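PDB 4AO9: beta-phenylalanine aminotransferase from Variovorax paradoxus, which probably transfers the amino group of beta-phenylalanine to a keto acid acceptor with the help of pyridoxal-5'-phosphate, as a class-III aminotransferase. Local coordinates for residues S151-E154 / A155-A159; D303-A306 / L307-P310; N41-S44 / Q45-F48. All coordinates share one frame; numbering follows the deposited sequence.

Contact 1 of 3, residues S151-E154 / A155-A159. With PLP (pyridoxal-5'-phosphate), chain C.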
# COMPACT_ATOMS: atom_id res chain seq x y z
N SER A 151 1.93 3.20 -0.83
CA SER A 151 1.28 3.55 -2.09
C SER A 151 0.86 5.01 -2.04
O SER A 151 0.75 5.61 -0.96
CB SER A 151 0.04 2.67 -2.33
OG SER A 151 -0.95 2.95 -1.34
N GLY A 152 0.61 5.56 -3.22
CA GLY A 152 0.02 6.90 -3.34
C GLY A 152 -1.37 6.94 -2.73
O GLY A 152 -1.74 7.94 -2.10
N THR A 153 -2.14 5.86 -2.89
CA THR A 153 -3.47 5.77 -2.29
C THR A 153 -3.41 5.93 -0.77
O THR A 153 -4.16 6.72 -0.18
CB THR A 153 -4.13 4.44 -2.65
OG1 THR A 153 -4.27 4.35 -4.08
CG2 THR A 153 -5.50 4.28 -1.99
N GLU A 154 -2.49 5.21 -0.13
CA GLU A 154 -2.32 5.35 1.31
C GLU A 154 -1.86 6.76 1.69
O GLU A 154 -2.31 7.29 2.70
CB GLU A 154 -1.31 4.33 1.85
CG GLU A 154 -1.85 2.89 1.98
CD GLU A 154 -0.84 1.95 2.61
OE1 GLU A 154 0.31 2.37 2.88
OE2 GLU A 154 -1.22 0.79 2.86
N ALA A 155 -0.98 7.36 0.89
CA ALA A 155 -0.50 8.71 1.20
C ALA A 155 -1.67 9.70 1.21
O ALA A 155 -1.82 10.53 2.13
CB ALA A 155 0.56 9.15 0.22
N ASN A 156 -2.52 9.60 0.20
CA ASN A 156 -3.70 10.48 0.14
C ASN A 156 -4.69 10.20 1.26
O ASN A 156 -5.24 11.13 1.86
CB ASN A 156 -4.36 10.41 -1.23
CG ASN A 156 -3.62 11.22 -2.26
OD1 ASN A 156 -3.17 12.34 -1.98
ND2 ASN A 156 -3.50 10.67 -3.46
N LEU A 157 -4.91 8.92 1.59
CA LEU A 157 -5.78 8.58 2.72
C LEU A 157 -5.27 9.21 4.01
O LEU A 157 -6.05 9.77 4.80
CB LEU A 157 -5.91 7.06 2.89
CG LEU A 157 -6.83 6.39 1.87
CD1 LEU A 157 -6.66 4.87 1.93
CD2 LEU A 157 -8.31 6.78 2.09
N MET A 158 -3.95 9.13 4.22
CA MET A 158 -3.38 9.69 5.43
C MET A 158 -3.41 11.19 5.46
O MET A 158 -3.64 11.78 6.52
CB MET A 158 -1.97 9.17 5.67
CG MET A 158 -1.88 7.66 5.89
SD MET A 158 -3.06 6.95 7.06
CE MET A 158 -2.73 7.89 8.56
N ALA A 159 -3.16 11.83 4.32
CA ALA A 159 -3.24 13.29 4.25
C ALA A 159 -4.64 13.78 4.60
O ALA A 159 -4.80 14.75 5.34
CB ALA A 159 -2.84 13.79 2.88
N1 PLP C . -2.66 10.12 -7.18
C2 PLP C . -2.21 10.31 -8.42
C2A PLP C . -2.30 11.73 -8.99
C3 PLP C . -1.66 9.25 -9.15
O3 PLP C . -1.24 9.47 -10.30
C4 PLP C . -1.58 7.96 -8.60
C4A PLP C . -0.97 6.76 -9.35
C5 PLP C . -2.10 7.81 -7.30
C6 PLP C . -2.63 8.91 -6.62
C5A PLP C . -2.10 6.44 -6.59
O4P PLP C . -0.88 5.90 -6.29
P PLP C . -0.81 4.31 -6.08
O1P PLP C . -1.19 3.64 -7.45
O2P PLP C . -1.86 3.90 -4.98
O3P PLP C . 0.58 4.03 -5.61
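Thr153 and Leu157 lie side by side one helical turn apart, pointing the same way, with Thr153 CG2 4.1 Å from Leu157 CD1. This is the looser part of the turn, where the methyls meet at ordinary packing distance, and beyond them Leu157 meets its counterpart Leu157 of the second subunit, so even this flank is buried. The cofactor end is far tighter. PLP O2P is gripped twice by one residue, through Thr153 N at 2.9 Å and Thr153 OG1 at 2.6 Å, while Gly152 N reaches PLP O3P at 2.8 Å. The torsion of Thr153 (chi1 -61°) puts OG1 beside the backbone N, so that both reach the same phosphate oxygen; OG1 also bonds to Gly182 N. Gly152, with no side chain, lets the ester oxygen O4P come close to the helix start. Such a phosphate cup at a helix N terminus is common in fold-type I PLP enzymes, to which class-III aminotransferases belong, and the helix dipole probably adds to the attraction. Ser151 is the N-cap: its OG, turned between the backbone N and the carbonyl carbon, accepts from Glu154 N at 3.0 Å and also pairs with Glu154 OE2 of the second subunit. Behind the cup, Asn156 N bonds to Gly152 O at 2.9 Å. Asn156 ND2 bonds to His180 O and Asp260 OD2, while Thr284 engages OD1.

Contact 2 of 3, residues D303-A306 / L307-P310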
# COMPACT_ATOMS: atom_id res chain seq x y z
N ASP A 303 3.54 21.45 11.92
CA ASP A 303 2.49 21.47 12.94
C ASP A 303 1.35 20.51 12.64
O ASP A 303 0.73 19.98 13.56
CB ASP A 303 2.00 22.89 13.30
CG ASP A 303 1.30 23.60 12.14
OD1 ASP A 303 1.52 23.24 10.96
OD2 ASP A 303 0.54 24.56 12.41
N VAL A 304 1.09 20.24 11.36
CA VAL A 304 0.09 19.23 10.99
C VAL A 304 0.69 17.84 11.16
O VAL A 304 0.03 16.93 11.70
CB VAL A 304 -0.44 19.46 9.55
CG1 VAL A 304 -1.40 18.34 9.14
CG2 VAL A 304 -1.13 20.83 9.46
N MET A 305 1.92 17.66 10.71
CA MET A 305 2.58 16.36 10.83
C MET A 305 2.82 15.95 12.29
O MET A 305 2.95 14.75 12.59
CB MET A 305 3.89 16.34 10.03
CG MET A 305 3.69 16.44 8.51
SD MET A 305 2.60 15.15 7.83
CE MET A 305 3.58 13.67 8.13
N ALA A 306 2.85 16.94 13.18
CA ALA A 306 3.03 16.69 14.61
C ALA A 306 1.92 15.82 15.19
O ALA A 306 2.12 15.18 16.24
CB ALA A 306 3.12 18.01 15.35
N LEU A 307 0.78 15.77 14.51
CA LEU A 307 -0.30 14.89 14.96
C LEU A 307 0.17 13.45 15.05
O LEU A 307 -0.38 12.67 15.82
CB LEU A 307 -1.49 14.97 14.00
CG LEU A 307 -2.29 16.27 14.04
CD1 LEU A 307 -3.36 16.27 12.96
CD2 LEU A 307 -2.88 16.47 15.42
N PHE A 308 1.19 13.11 14.26
CA PHE A 308 1.70 11.73 14.19
C PHE A 308 2.97 11.47 14.99
O PHE A 308 3.48 10.35 14.98
CB PHE A 308 1.96 11.32 12.74
CG PHE A 308 0.73 11.34 11.89
CD1 PHE A 308 -0.15 10.27 11.91
CD2 PHE A 308 0.43 12.45 11.11
CE1 PHE A 308 -1.30 10.29 11.14
CE2 PHE A 308 -0.71 12.49 10.34
CZ PHE A 308 -1.58 11.40 10.35
N ASP A 309 3.50 12.48 15.66
CA ASP A 309 4.69 12.29 16.50
C ASP A 309 4.29 11.39 17.67
O ASP A 309 3.45 11.77 18.48
CB ASP A 309 5.18 13.66 16.99
CG ASP A 309 6.50 13.60 17.74
OD1 ASP A 309 6.83 12.57 18.38
OD2 ASP A 309 7.21 14.62 17.72
N PRO A 310 4.86 10.16 17.75
CA PRO A 310 4.36 9.25 18.78
C PRO A 310 4.61 9.73 20.21
O PRO A 310 3.96 9.25 21.14
CB PRO A 310 5.12 7.95 18.51
CG PRO A 310 5.61 8.05 17.13
CD PRO A 310 5.86 9.52 16.88
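Phe308 N donates to Met305 O at 2.9 Å, the shortest of three successive hydrogen bonds that each span three residues. Leu307 N to Val304 O and Asp309 N to Ala306 O, both 3.1 Å, flank it. Two carboxylates are held by neighbouring arginines, Asp303 in a salt bridge with Arg301 and Asp309 with Arg311. Around the backbone bonds the side chains fold onto the same oxygens. Leu307 CG sits 3.4 Å from Val304 O, and Met305 O lies near the plane of the Phe308 ring, at its edge, 3.7 Å from CD2. With CG beside its own backbone N (chi1 -61°), the ring is turned back toward Met305, whose CE comes within 4.5 Å of Phe308 CD2, a loose apolar contact. Further out, Phe308 meets Phe298 edge-to-face and packs on Pro56 of the second subunit, while Val304 and Leu307 rest on Phe166 of helix 152-167. Three-residue bonds in series make this a 3-10 turn, tightening the chain as helix 302-305 gives way to the loop leading to helix 325-337.

Contact 3 of 3, residues N41-S44 / Q45-F48; sequences NPAS and QRQF
Arg46 folds its side chain back along the helix so that its guanidinium lies over the preceding turn, with Pro42 O and Ala43 CA against one face. The chain leaves with CG anti to the backbone N, is extended through chi2 and bends at chi3 (-36°), which swings the flat group round toward the helix start. Ala43 touches it near one amino corner: NH1 is 3.8 Å from Ala43 CA and 4.0 Å from Ala43 CB. Pro42 O lies 4.0 Å above the plane, offset toward the rim, so the oxygen approaches a face and not the N-H groups in the plane. That oxygen is already engaged by Arg46 N at 2.9 Å, in the straightest bond of the set (169°). One residue therefore meets the same carbonyl with its amide and, more loosely, with its charged end, although a crystal neighbour touching Arg46 may influence this pose.

The other side chains fan away from the turn. Gln47 sets its CB 3.4 Å from Ala43 O before bending outward, and Phe48, with CB 3.5 Å from Ser44 O, carries its ring off to pack on Arg311 of the second subunit. On the inner flank Ser44 OG, beside its own backbone N, accepts from Thr72 N. Asn41 gives its carbonyl to Gln45 N at 3.0 Å, but its amide turns to Phe37 O. Asp85 instead receives the N-H groups of Ala43 and Ser44, one on each carboxylate oxygen. The result is a helix N terminus with Asn41 at the N-cap position and Pro42 in the first turn, Asp85 accepting two of that turn's N-H groups, where helix 42-51 follows helix 23-40.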
# COMPACT_ATOMS: atom_id res chain seq x y z
N ASN A 41 -0.42 -12.69 -31.28
CA ASN A 41 -0.07 -12.85 -29.86
C ASN A 41 -0.66 -14.10 -29.18
O ASN A 41 -1.31 -14.00 -28.13
CB ASN A 41 -0.40 -11.56 -29.11
CG ASN A 41 0.47 -10.42 -29.55
OD1 ASN A 41 1.65 -10.36 -29.21
ND2 ASN A 41 -0.09 -9.52 -30.36
N PRO A 42 -0.40 -15.29 -29.76
CA PRO A 42 -1.00 -16.49 -29.16
C PRO A 42 -0.49 -16.85 -27.76
O PRO A 42 -1.26 -17.38 -26.94
CB PRO A 42 -0.64 -17.61 -30.15
CG PRO A 42 0.51 -17.08 -30.93
CD PRO A 42 0.30 -15.61 -31.02
N ALA A 43 0.78 -16.57 -27.48
CA ALA A 43 1.32 -16.85 -26.16
C ALA A 43 0.66 -15.94 -25.11
O ALA A 43 0.30 -16.41 -24.03
CB ALA A 43 2.83 -16.70 -26.14
N SER A 44 0.46 -14.67 -25.44
CA SER A 44 -0.27 -13.79 -24.52
C SER A 44 -1.71 -14.24 -24.33
O SER A 44 -2.26 -14.15 -23.23
CB SER A 44 -0.20 -12.32 -24.93
OG SER A 44 1.04 -11.75 -24.53
N GLN A 45 -2.33 -14.75 -25.39
CA GLN A 45 -3.70 -15.22 -25.25
C GLN A 45 -3.78 -16.45 -24.34
O GLN A 45 -4.65 -16.51 -23.47
CB GLN A 45 -4.37 -15.50 -26.60
CG GLN A 45 -5.87 -15.76 -26.44
CD GLN A 45 -6.61 -15.85 -27.76
OE1 GLN A 45 -6.09 -16.34 -28.75
NE2 GLN A 45 -7.85 -15.37 -27.77
N ARG A 46 -2.88 -17.41 -24.55
CA ARG A 46 -2.78 -18.60 -23.70
C ARG A 46 -2.59 -18.21 -22.23
O ARG A 46 -3.25 -18.75 -21.34
CB ARG A 46 -1.59 -19.47 -24.16
CG ARG A 46 -1.39 -20.79 -23.41
CD ARG A 46 -0.23 -21.60 -24.01
NE ARG A 46 -0.15 -21.44 -25.47
CZ ARG A 46 0.90 -20.95 -26.13
NH1 ARG A 46 2.00 -20.57 -25.49
NH2 ARG A 46 0.85 -20.84 -27.45
N GLN A 47 -1.68 -17.27 -22.00
CA GLN A 47 -1.37 -16.84 -20.64
C GLN A 47 -2.59 -16.18 -19.98
O GLN A 47 -2.88 -16.45 -18.80
CB GLN A 47 -0.15 -15.93 -20.65
CG GLN A 47 0.25 -15.36 -19.31
CD GLN A 47 0.44 -16.40 -18.23
OE1 GLN A 47 0.82 -17.55 -18.49
NE2 GLN A 47 0.16 -16.00 -16.99
N PHE A 48 -3.29 -15.34 -20.73
CA PHE A 48 -4.51 -14.70 -20.24
C PHE A 48 -5.56 -15.73 -19.82
O PHE A 48 -6.12 -15.64 -18.73
CB PHE A 48 -5.10 -13.74 -21.28
CG PHE A 48 -6.43 -13.17 -20.89
CD1 PHE A 48 -6.50 -12.10 -20.02
CD2 PHE A 48 -7.61 -13.72 -21.39
CE1 PHE A 48 -7.73 -11.56 -19.65
CE2 PHE A 48 -8.86 -13.20 -21.03
CZ PHE A 48 -8.91 -12.11 -20.15

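Overall arrangement
From the N terminus, contact 3 comes first, opening helix 42-51; contact 1 follows at the start of helix 152-167, and contact 2 at helix 302-305 and the loop after it. Each closes only a local turn, and the three run in series, neither nested nor crossed. Contacts 1 and 2 meet in space despite their separation in sequence: Met158 CE lies 3.8 Å from Phe308 CE1, joining the phosphate-binding helix to the 3-10 turn beside the seven-stranded sheet. Contact 3 stands apart, its centre about 50 Å from that of contact 2, across the chain's centre. Across the dimer, contact 3 instead lies close to the stretch just after contact 2 of the second subunit.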